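PDB 6ORI: EF0056 from Enterococcus faecalis, which is a surface protein of unknown function, represented here by part of its N-terminal region with immunoglobulin-like domains and probably linked to biofilm formation. Local coordinates for residues I240-Y254 and F332-L346. Residues are numbered along the deposited sequence; the frame is centred on the assembly and turned at random. Where two conformers were deposited one is given.
Sequences IILDHKLTKEKNFSY and FANASPRPIVVRYVL
Leu246 and Ile340 open an antiparallel ladder that runs to Ile240 and Leu346, joining two inner strands of a five-stranded sheet in an immunoglobulin-like domain; strands 211-221 and 277-284 flank the pair. Four hydrogen-bonded pairs hold the ladder. The tight side carries Leu242, Leu246, Ile340 and Leu346; Leu242 and Leu346 rest on Phe377 and Leu246 on Leu381, both of strand 375-382 in the facing four-stranded sheet. There CG of Leu242 meets CD1 of Leu346 at 4.2 Å, and one water bridges His244 ND1 and Tyr344 OH, while His244 NE2 bonds Thr392 O.

The other face is more polar and partly solvent-exposed. Asp243 and Arg343 lie alongside each other in a salt bridge, the guanidinium gripping side-on: Arg343 NE reaches Asp243 OD1 at 2.7 Å and NH2 reaches OD2 at 2.9 Å. Both oxygens are met on their syn sides, but a 31° twist between the planes lifts the nitrogens out of the carboxylate plane. A bend at chi3 (-65°) turns the Arg343 head back onto the carboxylate, and NH2 also bonds Val294 O.

Beyond the strands, loops 249-253 and 332-339 meet more loosely at their exposed edge, where Asn251 ND2 donates to Ala335 O at 3.3 Å from above the carbonyl plane, not along a lone pair. Deeper in, Tyr254 stacks offset on Phe332, planes at 17°, with CB of Tyr254 over the centre of the Phe332 ring in a CH-pi contact. Lys248 ties both loops together: its extended chain carries NZ among backbone carbonyls, bonding Phe252 O within its own segment and, across the contact, Ala333 O weakly, Phe332 O at 2.7 Å and Ser336 O at 2.7 Å.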
ATOM      1  N   ILE A 240       9.854  11.941  -3.895  0.55  6.23           N
ATOM      2  CA  ILE A 240       9.239  10.746  -3.361  0.55  5.65           C
ATOM      3  C   ILE A 240       7.735  10.905  -3.480  0.55  5.47           C
ATOM      4  O   ILE A 240       7.169  11.899  -3.019  0.55  6.72           O
ATOM      5  CB  ILE A 240       9.646  10.471  -1.914  0.55  5.75           C
ATOM      6  CG1 ILE A 240      11.156  10.235  -1.832  0.55  7.31           C
ATOM      7  CG2 ILE A 240       8.863   9.270  -1.366  0.55  6.69           C
ATOM      8  CD1 ILE A 240      11.705  10.272  -0.416  0.55 14.83           C
ATOM      9  N   ILE A 241       7.109   9.939  -4.143  1.00  5.55           N
ATOM     10  CA  ILE A 241       5.673   9.931  -4.378  1.00  4.59           C
ATOM     11  C   ILE A 241       5.012   9.020  -3.381  1.00  6.15           C
ATOM     12  O   ILE A 241       5.426   7.879  -3.204  1.00  6.53           O
ATOM     13  CB  ILE A 241       5.321   9.386  -5.781  1.00  6.10           C
ATOM     14  CG1 ILE A 241       6.219   9.981  -6.871  1.00 10.64           C
ATOM     15  CG2 ILE A 241       3.852   9.626  -6.112  1.00  8.38           C
ATOM     16  CD1 ILE A 241       6.214  11.466  -6.937  1.00 10.64           C
ATOM     17  N   LEU A 242       3.990   9.522  -2.711  1.00  4.88           N
ATOM     18  CA  LEU A 242       3.159   8.747  -1.795  1.00  4.52           C
ATOM     19  C   LEU A 242       1.828   8.547  -2.470  1.00  4.73           C
ATOM     20  O   LEU A 242       1.126   9.521  -2.786  1.00  7.69           O
ATOM     21  CB  LEU A 242       2.908   9.460  -0.474  1.00  7.35           C
ATOM     22  CG  LEU A 242       4.097  10.024   0.265  1.00  8.29           C
ATOM     23  CD1 LEU A 242       3.654  10.664   1.594  1.00 10.48           C
ATOM     24  CD2 LEU A 242       5.097   8.922   0.497  1.00  9.40           C
ATOM     25  N   ASP A 243       1.464   7.300  -2.694  1.00  4.97           N
ATOM     26  CA  ASP A 243       0.150   6.961  -3.203  1.00  5.43           C
ATOM     27  C   ASP A 243      -0.662   6.372  -2.060  1.00  4.00           C
ATOM     28  O   ASP A 243      -0.389   5.250  -1.600  1.00  6.27           O
ATOM     29  CB  ASP A 243       0.250   6.002  -4.387  1.00  7.45           C
ATOM     30  CG  ASP A 243       0.642   6.717  -5.685  1.00 14.14           C
ATOM     31  OD1 ASP A 243       0.669   7.961  -5.698  1.00 14.56           O
ATOM     32  OD2 ASP A 243       0.903   6.041  -6.694  1.00 20.33           O
ATOM     33  N   HIS A 244      -1.589   7.172  -1.556  1.00  3.45           N
ATOM     34  CA  HIS A 244      -2.484   6.762  -0.491  1.00  4.70           C
ATOM     35  C   HIS A 244      -3.708   6.159  -1.148  1.00  3.75           C
ATOM     36  O   HIS A 244      -4.489   6.856  -1.793  1.00  5.57           O
ATOM     37  CB  HIS A 244      -2.844   7.981   0.363  1.00  4.68           C
ATOM     38  CG  HIS A 244      -3.793   7.682   1.483  1.00  5.18           C
ATOM     39  ND1 HIS A 244      -4.626   8.648   2.020  1.00  5.05           N
ATOM     40  CD2 HIS A 244      -4.003   6.558   2.209  1.00  5.50           C
ATOM     41  CE1 HIS A 244      -5.327   8.116   3.001  1.00  5.46           C
ATOM     42  NE2 HIS A 244      -4.979   6.843   3.125  1.00  5.63           N
ATOM     43  N   LYS A 245      -3.858   4.844  -1.017  1.00  4.72           N
ATOM     44  CA  LYS A 245      -4.938   4.144  -1.687  1.00  3.64           C
ATOM     45  C   LYS A 245      -5.975   3.642  -0.686  1.00  4.05           C
ATOM     46  O   LYS A 245      -5.628   3.042   0.334  1.00  5.57           O
ATOM     47  CB  LYS A 245      -4.383   2.990  -2.528  1.00  3.97           C
ATOM     48  CG  LYS A 245      -5.432   2.323  -3.408  1.00  6.06           C
ATOM     49  CD  LYS A 245      -4.829   1.283  -4.355  1.00  5.43           C
ATOM     50  CE  LYS A 245      -5.874   0.759  -5.333  1.00  6.38           C
ATOM     51  NZ  LYS A 245      -5.265  -0.218  -6.266  1.00  6.87           N
ATOM     52  N   LEU A 246      -7.234   3.927  -0.981  1.00  4.17           N
ATOM     53  CA  LEU A 246      -8.365   3.569  -0.138  1.00  4.82           C
ATOM     54  C   LEU A 246      -9.207   2.522  -0.828  1.00  4.72           C
ATOM     55  O   LEU A 246      -9.661   2.725  -1.965  1.00  5.20           O
ATOM     56  CB  LEU A 246      -9.219   4.802   0.177  1.00  5.16           C
ATOM     57  CG  LEU A 246      -8.453   5.922   0.870  1.00  7.45           C
ATOM     58  CD1 LEU A 246      -9.358   7.111   1.027  1.00 12.07           C
ATOM     59  CD2 LEU A 246      -7.955   5.490   2.206  1.00  9.23           C
ATOM     60  N   THR A 247      -9.365   1.393  -0.160  1.00  4.50           N
ATOM     61  CA  THR A 247     -10.181   0.275  -0.618  1.00  6.17           C
ATOM     62  C   THR A 247     -11.543   0.429   0.042  1.00  4.83           C
ATOM     63  O   THR A 247     -11.627   0.455   1.281  1.00  5.25           O
ATOM     64  CB  THR A 247      -9.512  -1.017  -0.148  1.00  5.82           C
ATOM     65  OG1 THR A 247      -8.190  -1.110  -0.716  1.00  6.45           O
ATOM     66  CG2 THR A 247     -10.348  -2.248  -0.470  1.00  6.87           C
ATOM     67  N   LYS A 248     -12.594   0.517  -0.752  1.00  5.49           N
ATOM     68  CA  LYS A 248     -13.923   0.688  -0.201  1.00  4.92           C
ATOM     69  C   LYS A 248     -14.557  -0.612   0.270  1.00  5.45           C
ATOM     70  O   LYS A 248     -14.192  -1.698  -0.164  1.00  5.86           O
ATOM     71  CB  LYS A 248     -14.837   1.314  -1.245  1.00  5.21           C
ATOM     72  CG  LYS A 248     -14.436   2.717  -1.660  1.00  5.09           C
ATOM     73  CD  LYS A 248     -15.456   3.290  -2.674  1.00  4.70           C
ATOM     74  CE  LYS A 248     -15.069   4.659  -3.157  1.00  4.37           C
ATOM     75  NZ  LYS A 248     -16.157   5.228  -4.016  1.00  7.36           N
ATOM     76  N   GLU A 249     -15.527  -0.476   1.154  0.62  4.97           N
ATOM     77  CA  GLU A 249     -16.368  -1.584   1.571  0.62  6.51           C
ATOM     78  C   GLU A 249     -17.498  -1.795   0.558  0.62  6.31           C
ATOM     79  O   GLU A 249     -17.766  -2.927   0.136  0.62  7.04           O
ATOM     80  CB  GLU A 249     -16.929  -1.277   2.966  0.62  7.83           C
ATOM     81  CG  GLU A 249     -17.782  -2.383   3.568  0.62  8.54           C
ATOM     82  CD  GLU A 249     -16.978  -3.601   3.951  0.62 14.90           C
ATOM     83  OE1 GLU A 249     -15.730  -3.499   4.062  0.62 12.08           O
ATOM     84  OE2 GLU A 249     -17.602  -4.666   4.141  0.62 21.36           O
ATOM     85  N   LYS A 250     -18.159  -0.708   0.173  1.00  7.56           N
ATOM     86  CA  LYS A 250     -19.258  -0.732  -0.801  1.00  7.06           C
ATOM     87  C   LYS A 250     -18.976   0.342  -1.881  1.00  8.07           C
ATOM     88  O   LYS A 250     -17.926   0.294  -2.505  1.00  8.93           O
ATOM     89  CB  LYS A 250     -20.602  -0.511  -0.106  1.00 15.76           C
ATOM     90  CG  LYS A 250     -20.966  -1.597   0.897  1.00 23.00           C
ATOM     91  CD  LYS A 250     -21.464  -2.841   0.209  1.00 31.41           C
ATOM     92  CE  LYS A 250     -22.755  -3.358   0.843  1.00 43.30           C
ATOM     93  NZ  LYS A 250     -22.696  -3.420   2.331  1.00 43.04           N
ATOM     94  N   ASN A 251     -19.874   1.315  -2.070  1.00  7.31           N
ATOM     95  CA  ASN A 251     -19.772   2.273  -3.164  1.00  6.42           C
ATOM     96  C   ASN A 251     -19.903   3.721  -2.652  1.00  6.91           C
ATOM     97  O   ASN A 251     -20.684   4.515  -3.183  1.00  8.64           O
ATOM     98  CB  ASN A 251     -20.826   1.984  -4.249  1.00  7.08           C
ATOM     99  CG  ASN A 251     -22.233   2.154  -3.752  1.00 11.67           C
ATOM    100  OD1 ASN A 251     -22.526   1.934  -2.587  1.00 16.68           O
ATOM    101  ND2 ASN A 251     -23.112   2.599  -4.637  1.00 16.45           N
ATOM    102  N   PHE A 252     -19.130   4.054  -1.629  1.00  6.27           N
ATOM    103  CA  PHE A 252     -19.193   5.371  -0.979  1.00  6.25           C
ATOM    104  C   PHE A 252     -19.227   6.540  -1.948  1.00  7.70           C
ATOM    105  O   PHE A 252     -18.475   6.594  -2.919  1.00  7.20           O
ATOM    106  CB  PHE A 252     -17.972   5.529  -0.074  1.00  7.16           C
ATOM    107  CG  PHE A 252     -17.948   6.803   0.735  1.00  6.58           C
ATOM    108  CD1 PHE A 252     -18.919   7.049   1.684  1.00  9.29           C
ATOM    109  CD2 PHE A 252     -16.939   7.720   0.560  1.00  6.89           C
ATOM    110  CE1 PHE A 252     -18.879   8.196   2.458  1.00  9.07           C
ATOM    111  CE2 PHE A 252     -16.885   8.871   1.334  1.00  8.92           C
ATOM    112  CZ  PHE A 252     -17.857   9.103   2.271  1.00  6.91           C
ATOM    113  N   SER A 253     -20.136   7.467  -1.666  1.00  6.67           N
ATOM    114  CA  SER A 253     -20.127   8.794  -2.250  1.00  6.33           C
ATOM    115  C   SER A 253     -19.888   9.831  -1.155  1.00  7.82           C
ATOM    116  O   SER A 253     -20.698   9.971  -0.229  1.00  6.53           O
ATOM    117  CB  SER A 253     -21.461   9.081  -2.916  1.00  7.39           C
ATOM    118  OG  SER A 253     -21.580  10.469  -3.204  1.00 10.68           O
ATOM    119  N   TYR A 254     -18.800  10.576  -1.277  1.00  6.98           N
ATOM    120  CA  TYR A 254     -18.534  11.671  -0.338  1.00  5.05           C
ATOM    121  C   TYR A 254     -19.607  12.736  -0.395  1.00  7.46           C
ATOM    122  O   TYR A 254     -20.104  13.180   0.623  1.00  6.21           O
ATOM    123  CB  TYR A 254     -17.179  12.299  -0.633  1.00  6.27           C
ATOM    124  CG  TYR A 254     -16.800  13.451   0.288  1.00  6.29           C
ATOM    125  CD1 TYR A 254     -16.153  13.214   1.495  1.00  4.95           C
ATOM    126  CD2 TYR A 254     -17.066  14.769  -0.067  1.00  5.59           C
ATOM    127  CE1 TYR A 254     -15.813  14.274   2.343  1.00  6.74           C
ATOM    128  CE2 TYR A 254     -16.717  15.829   0.760  1.00  5.99           C
ATOM    129  CZ  TYR A 254     -16.090  15.570   1.964  1.00  6.01           C
ATOM    130  OH  TYR A 254     -15.689  16.571   2.822  1.00  6.48           O
ATOM    131  N   PHE A 332     -13.213  10.698  -5.382  1.00  5.35           N
ATOM    132  CA  PHE A 332     -13.745   9.677  -4.489  1.00  4.59           C
ATOM    133  C   PHE A 332     -14.405   8.525  -5.230  1.00  6.84           C
ATOM    134  O   PHE A 332     -14.922   7.610  -4.588  1.00  6.48           O
ATOM    135  CB  PHE A 332     -14.763  10.288  -3.532  1.00  5.85           C
ATOM    136  CG  PHE A 332     -14.155  11.022  -2.366  1.00  5.58           C
ATOM    137  CD1 PHE A 332     -13.859  10.366  -1.186  1.00  7.09           C
ATOM    138  CD2 PHE A 332     -13.896  12.382  -2.451  1.00  8.13           C
ATOM    139  CE1 PHE A 332     -13.321  11.044  -0.112  1.00  8.82           C
ATOM    140  CE2 PHE A 332     -13.345  13.046  -1.373  1.00  8.41           C
ATOM    141  CZ  PHE A 332     -13.054  12.357  -0.217  1.00  7.88           C
ATOM    142  N   ALA A 333     -14.392   8.561  -6.563  1.00  7.13           N
ATOM    143  CA  ALA A 333     -15.112   7.550  -7.355  1.00  6.47           C
ATOM    144  C   ALA A 333     -16.537   7.461  -6.823  1.00  5.68           C
ATOM    145  O   ALA A 333     -17.006   6.374  -6.476  1.00  6.77           O
ATOM    146  CB  ALA A 333     -14.386   6.200  -7.287  1.00  9.93           C
ATOM    147  N   ASN A 334     -17.225   8.607  -6.738  1.00  7.03           N
ATOM    148  CA  ASN A 334     -18.497   8.687  -6.053  1.00  7.41           C
ATOM    149  C   ASN A 334     -19.504   7.698  -6.621  1.00  7.82           C
ATOM    150  O   ASN A 334     -19.670   7.594  -7.847  1.00 10.18           O
ATOM    151  CB  ASN A 334     -19.104  10.105  -6.102  1.00 12.82           C
ATOM    152  CG  ASN A 334     -18.392  11.120  -5.181  1.00 17.83           C
ATOM    153  OD1 ASN A 334     -17.951  10.826  -4.057  1.00 14.46           O
ATOM    154  ND2 ASN A 334     -18.325  12.356  -5.659  1.00 23.58           N
ATOM    155  N   ALA A 335     -20.138   6.968  -5.710  1.00  8.20           N
ATOM    156  CA  ALA A 335     -21.194   5.992  -6.009  1.00  8.14           C
ATOM    157  C   ALA A 335     -20.688   4.743  -6.724  1.00  9.38           C
ATOM    158  O   ALA A 335     -21.490   3.914  -7.156  1.00 11.58           O
ATOM    159  CB  ALA A 335     -22.322   6.652  -6.781  1.00  9.36           C
ATOM    160  N   SER A 336     -19.368   4.584  -6.805  1.00  7.63           N
ATOM    161  CA  SER A 336     -18.742   3.411  -7.410  1.00  6.75           C
ATOM    162  C   SER A 336     -17.949   2.647  -6.351  1.00  7.89           C
ATOM    163  O   SER A 336     -17.446   3.256  -5.410  1.00  6.63           O
ATOM    164  CB  SER A 336     -17.765   3.850  -8.493  1.00  8.59           C
ATOM    165  OG  SER A 336     -17.002   2.763  -9.009  1.00 11.27           O
ATOM    166  N   PRO A 337     -17.830   1.321  -6.497  1.00  5.05           N
ATOM    167  CA  PRO A 337     -17.002   0.555  -5.576  1.00  5.44           C
ATOM    168  C   PRO A 337     -15.526   0.641  -5.880  1.00  4.36           C
ATOM    169  O   PRO A 337     -14.749   0.013  -5.162  1.00  5.77           O
ATOM    170  CB  PRO A 337     -17.515  -0.881  -5.775  1.00  7.08           C
ATOM    171  CG  PRO A 337     -18.007  -0.914  -7.160  1.00  6.50           C
ATOM    172  CD  PRO A 337     -18.618   0.449  -7.389  1.00  6.18           C
ATOM    173  N   ARG A 338     -15.145   1.352  -6.931  1.00  5.84           N
ATOM    174  CA  ARG A 338     -13.740   1.458  -7.291  1.00  5.07           C
ATOM    175  C   ARG A 338     -12.945   2.181  -6.204  1.00  5.37           C
ATOM    176  O   ARG A 338     -13.475   3.038  -5.483  1.00  5.70           O
ATOM    177  CB  ARG A 338     -13.558   2.175  -8.625  1.00  6.22           C
ATOM    178  CG  ARG A 338     -13.961   1.342  -9.815  1.00  9.78           C
ATOM    179  CD  ARG A 338     -13.878   2.087 -11.150  1.00 11.73           C
ATOM    180  NE  ARG A 338     -14.896   3.133 -11.258  1.00 12.98           N
ATOM    181  CZ  ARG A 338     -14.705   4.430 -11.060  1.00 15.33           C
ATOM    182  NH1 ARG A 338     -13.504   4.911 -10.756  1.00 21.72           N
ATOM    183  NH2 ARG A 338     -15.736   5.255 -11.169  1.00 25.26           N
ATOM    184  N   PRO A 339     -11.657   1.863  -6.093  1.00  4.21           N
ATOM    185  CA  PRO A 339     -10.824   2.477  -5.053  1.00  4.04           C
ATOM    186  C   PRO A 339     -10.441   3.902  -5.393  1.00  5.11           C
ATOM    187  O   PRO A 339     -10.648   4.402  -6.505  1.00  5.82           O
ATOM    188  CB  PRO A 339      -9.569   1.602  -5.038  1.00  6.25           C
ATOM    189  CG  PRO A 339      -9.514   1.031  -6.414  1.00  5.61           C
ATOM    190  CD  PRO A 339     -10.942   0.820  -6.840  1.00  4.63           C
ATOM    191  N   ILE A 340      -9.884   4.550  -4.389  1.00  4.43           N
ATOM    192  CA  ILE A 340      -9.450   5.935  -4.459  1.00  4.61           C
ATOM    193  C   ILE A 340      -7.946   5.991  -4.283  1.00  4.34           C
ATOM    194  O   ILE A 340      -7.391   5.293  -3.439  1.00  4.99           O
ATOM    195  CB  ILE A 340     -10.111   6.730  -3.329  1.00  5.66           C
ATOM    196  CG1 ILE A 340     -11.636   6.731  -3.509  1.00  5.78           C
ATOM    197  CG2 ILE A 340      -9.512   8.131  -3.224  1.00  5.51           C
ATOM    198  CD1 ILE A 340     -12.412   7.166  -2.301  1.00  8.14           C
ATOM    199  N   VAL A 341      -7.279   6.831  -5.056  1.00  4.05           N
ATOM    200  CA  VAL A 341      -5.856   7.100  -4.885  1.00  4.97           C
ATOM    201  C   VAL A 341      -5.671   8.598  -4.717  1.00  4.51           C
ATOM    202  O   VAL A 341      -6.121   9.366  -5.578  1.00  5.62           O
ATOM    203  CB  VAL A 341      -5.017   6.589  -6.074  1.00  7.06           C
ATOM    204  CG1 VAL A 341      -3.560   6.965  -5.916  1.00  7.43           C
ATOM    205  CG2 VAL A 341      -5.133   5.087  -6.199  1.00  8.12           C
ATOM    206  N   VAL A 342      -5.043   8.980  -3.610  1.00  4.60           N
ATOM    207  CA  VAL A 342      -4.643  10.360  -3.314  1.00  4.29           C
ATOM    208  C   VAL A 342      -3.140  10.353  -3.429  1.00  5.13           C
ATOM    209  O   VAL A 342      -2.481   9.553  -2.783  1.00  6.12           O
ATOM    210  CB  VAL A 342      -5.081  10.757  -1.888  1.00  4.79           C
ATOM    211  CG1 VAL A 342      -4.648  12.182  -1.557  1.00  6.77           C
ATOM    212  CG2 VAL A 342      -6.605  10.608  -1.743  1.00  7.27           C
ATOM    213  N   ARG A 343      -2.592  11.234  -4.252  1.00  4.54           N
ATOM    214  CA  ARG A 343      -1.160  11.233  -4.518  1.00  4.34           C
ATOM    215  C   ARG A 343      -0.499  12.484  -3.948  1.00  3.39           C
ATOM    216  O   ARG A 343      -0.964  13.617  -4.191  1.00  4.46           O
ATOM    217  CB  ARG A 343      -0.918  11.108  -6.027  1.00  5.75           C
ATOM    218  CG  ARG A 343       0.537  11.311  -6.408  1.00  5.28           C
ATOM    219  CD  ARG A 343       0.766  10.874  -7.831  1.00  6.22           C
ATOM    220  NE  ARG A 343       0.542   9.438  -7.958  1.00  6.76           N
ATOM    221  CZ  ARG A 343       0.174   8.801  -9.065  1.00  7.25           C
ATOM    222  NH1 ARG A 343      -0.033   9.461 -10.185  1.00  8.18           N
ATOM    223  NH2 ARG A 343      -0.020   7.486  -9.034  1.00  9.95           N
ATOM    224  N   TYR A 344       0.605  12.289  -3.230  1.00  3.51           N
ATOM    225  CA  TYR A 344       1.426  13.374  -2.726  1.00  3.76           C
ATOM    226  C   TYR A 344       2.801  13.301  -3.356  1.00  3.66           C
ATOM    227  O   TYR A 344       3.435  12.222  -3.418  1.00  6.79           O
ATOM    228  CB  TYR A 344       1.531  13.291  -1.202  1.00  6.11           C
ATOM    229  CG  TYR A 344       0.193  13.309  -0.519  1.00  5.11           C
ATOM    230  CD1 TYR A 344      -0.571  14.469  -0.492  1.00  7.01           C
ATOM    231  CD2 TYR A 344      -0.301  12.191   0.129  1.00  6.08           C
ATOM    232  CE1 TYR A 344      -1.772  14.515   0.105  1.00  7.48           C
ATOM    233  CE2 TYR A 344      -1.538  12.225   0.750  1.00  6.05           C
ATOM    234  CZ  TYR A 344      -2.254  13.396   0.750  1.00  4.20           C
ATOM    235  OH  TYR A 344      -3.475  13.526   1.342  1.00  6.67           O
ATOM    236  N   VAL A 345       3.267  14.430  -3.869  1.00  3.96           N
ATOM    237  CA  VAL A 345       4.562  14.528  -4.524  1.00  4.01           C
ATOM    238  C   VAL A 345       5.499  15.354  -3.636  1.00  3.69           C
ATOM    239  O   VAL A 345       5.292  16.560  -3.475  1.00  4.88           O
ATOM    240  CB  VAL A 345       4.413  15.181  -5.897  1.00  4.67           C
ATOM    241  CG1 VAL A 345       5.750  15.274  -6.578  1.00  6.81           C
ATOM    242  CG2 VAL A 345       3.413  14.430  -6.770  1.00  6.34           C
ATOM    243  N   LEU A 346       6.512  14.709  -3.072  1.00  3.96           N
ATOM    244  CA  LEU A 346       7.452  15.346  -2.148  1.00  4.99           C
ATOM    245  C   LEU A 346       8.695  15.672  -2.934  1.00  4.60           C
ATOM    246  O   LEU A 346       9.527  14.804  -3.163  1.00  5.91           O
ATOM    247  CB  LEU A 346       7.810  14.393  -0.994  1.00  6.29           C
ATOM    248  CG  LEU A 346       6.653  13.695  -0.264  1.00  8.75           C
ATOM    249  CD1 LEU A 346       7.173  12.790   0.827  1.00  9.66           C
ATOM    250  CD2 LEU A 346       5.723  14.708   0.333  1.00 12.15           C
TER
HETATM  251  O   HOH W   1      -4.497  11.437   2.690  1.00  7.02           O
HETATM  252  O   HOH W   2     -12.492   0.240  -3.522  1.00  7.36           O
HETATM  253  O   HOH W   3     -15.837  -1.646  -3.015  1.00  7.03           O